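Local coordinates for NMB1025 protein (Neisseria meningitidis serogroup B, PDB 3KJJ) that is of unknown function but belongs to the YjgF (RutC) family, whose members form trimers and include enamine/imine deaminases, at residues M35-G40 and P110-E115. Residues are numbered along the deposited sequence; the frame is centred on the assembly and turned at random. Where two conformers were deposited one is given.
Sequences MVPENG and PEWRVE
Val36 and Glu115 bring their backbones to 4.7 Å between CA atoms, and no hydrogen bond links the two segments; instead Glu115 CA approaches Met35 O at 3.1 Å in a CA-H...O contact. The side chains that carry the interface are Val36, Pro37 and Trp112. Val36 lies over the six-membered part of the indole, its CB 3.7 Å from that ring's centroid and 8° off the normal, with CG1 reaching over CE3 and CZ3 while CG2 covers CZ2 and CH2. Pro37 sits over the same face at the pyrrole end, CD 4.0 Å from the five-membered centroid; two consecutive residues share one face of the indole. This is the YjgF-like fold at the start of strand 114-121, where the loop running from strand 29-32 to helix 43-60 crosses the entry to the strand; Met35 still bonds to Ile116 through the backbone, and Gln53 NE2 of the helix hydrogen-bonds to Val36 O. Glu115 lies beside Val36, pointing the same way: CG, anti to the backbone N (chi1 -178°), lies against Met35 O and Val36 CG1. Beyond CG the chain is extended, and OE1 is 3.3 Å from Val36 CG1. Its side chain also packs on Ala101 of a neighbouring subunit. Pro37 CD presses to 3.2 Å from Val114 O, a buried carbonyl for which the model offers no hydrogen-bond donor.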
# COMPACT_ATOMS: atom_id res chain seq x y z
N MSE B 35 9.63 -6.86 3.07
CA MSE B 35 10.83 -7.69 3.19
C MSE B 35 11.98 -6.76 3.51
O MSE B 35 12.15 -5.73 2.87
CB MSE B 35 11.08 -8.50 1.93
CG MSE B 35 9.96 -9.49 1.59
SE MSE B 35 9.94 -11.17 2.61
CE MSE B 35 8.29 -11.89 1.88
N VAL B 36 12.74 -7.15 4.52
CA VAL B 36 13.82 -6.34 5.07
C VAL B 36 15.12 -7.13 4.93
O VAL B 36 15.09 -8.35 4.83
CB VAL B 36 13.55 -6.00 6.56
CG1 VAL B 36 12.30 -5.13 6.70
CG2 VAL B 36 13.42 -7.27 7.39
N PRO B 37 16.27 -6.43 4.94
CA PRO B 37 17.56 -7.08 4.73
C PRO B 37 17.86 -8.10 5.82
O PRO B 37 17.64 -7.83 6.99
CB PRO B 37 18.55 -5.92 4.81
CG PRO B 37 17.75 -4.70 4.59
CD PRO B 37 16.41 -4.98 5.14
N GLU B 38 18.35 -9.27 5.41
CA GLU B 38 18.86 -10.28 6.33
C GLU B 38 20.37 -10.38 6.19
O GLU B 38 21.04 -10.99 7.03
CB GLU B 38 18.22 -11.65 6.05
CG GLU B 38 16.78 -11.78 6.56
CD GLU B 38 16.12 -13.10 6.16
OE1 GLU B 38 15.14 -13.48 6.83
OE2 GLU B 38 16.56 -13.74 5.19
N ASN B 39 20.88 -9.76 5.13
CA ASN B 39 22.29 -9.77 4.76
C ASN B 39 22.65 -8.44 4.11
O ASN B 39 21.78 -7.73 3.60
CB ASN B 39 22.55 -10.89 3.74
CG ASN B 39 22.40 -12.28 4.34
OD1 ASN B 39 23.22 -12.71 5.15
ND2 ASN B 39 21.36 -12.99 3.93
N GLY B 40 23.94 -8.09 4.13
CA GLY B 40 24.42 -6.91 3.42
C GLY B 40 24.44 -5.66 4.28
O GLY B 40 23.69 -5.54 5.25
N PRO B 110 17.71 0.64 12.62
CA PRO B 110 18.48 1.73 12.02
C PRO B 110 19.38 1.30 10.86
O PRO B 110 19.56 2.07 9.93
CB PRO B 110 19.32 2.27 13.20
CG PRO B 110 19.26 1.19 14.25
CD PRO B 110 17.93 0.53 14.07
N GLU B 111 19.93 0.08 10.92
CA GLU B 111 20.83 -0.40 9.88
C GLU B 111 20.14 -0.91 8.60
O GLU B 111 20.82 -1.16 7.61
CB GLU B 111 21.83 -1.44 10.42
CG GLU B 111 21.26 -2.47 11.37
CD GLU B 111 21.13 -1.97 12.81
OE1 GLU B 111 20.00 -2.02 13.33
OE2 GLU B 111 22.13 -1.53 13.42
N TRP B 112 18.82 -1.06 8.64
CA TRP B 112 18.05 -1.40 7.43
C TRP B 112 17.89 -0.17 6.55
O TRP B 112 17.33 0.84 6.98
CB TRP B 112 16.67 -1.96 7.76
CG TRP B 112 16.66 -3.26 8.52
CD1 TRP B 112 17.69 -4.14 8.70
CD2 TRP B 112 15.51 -3.85 9.16
NE1 TRP B 112 17.26 -5.23 9.44
CE2 TRP B 112 15.93 -5.07 9.72
CE3 TRP B 112 14.18 -3.45 9.31
CZ2 TRP B 112 15.06 -5.90 10.44
CZ3 TRP B 112 13.31 -4.28 10.01
CH2 TRP B 112 13.75 -5.49 10.57
N ARG B 113 18.34 -0.28 5.31
CA ARG B 113 18.34 0.84 4.38
C ARG B 113 17.22 0.73 3.34
O ARG B 113 16.93 1.70 2.62
CB ARG B 113 19.70 0.96 3.69
CG ARG B 113 20.88 0.89 4.66
CD ARG B 113 22.06 1.68 4.16
NE ARG B 113 21.73 3.09 3.98
CZ ARG B 113 21.95 4.03 4.89
NH1 ARG B 113 21.63 5.29 4.64
NH2 ARG B 113 22.52 3.71 6.05
N VAL B 114 16.59 -0.45 3.28
CA VAL B 114 15.52 -0.73 2.31
C VAL B 114 14.53 -1.80 2.80
O VAL B 114 14.90 -2.72 3.53
CB VAL B 114 16.11 -1.12 0.90
CG1 VAL B 114 16.92 -2.44 0.97
CG2 VAL B 114 15.01 -1.18 -0.17
N GLU B 115 13.28 -1.62 2.42
CA GLU B 115 12.22 -2.59 2.68
C GLU B 115 11.31 -2.54 1.46
O GLU B 115 10.96 -1.46 0.99
CB GLU B 115 11.45 -2.23 3.97
CG GLU B 115 10.34 -3.20 4.36
CD GLU B 115 9.80 -2.97 5.78
OE1 GLU B 115 10.48 -2.32 6.60
OE2 GLU B 115 8.69 -3.45 6.08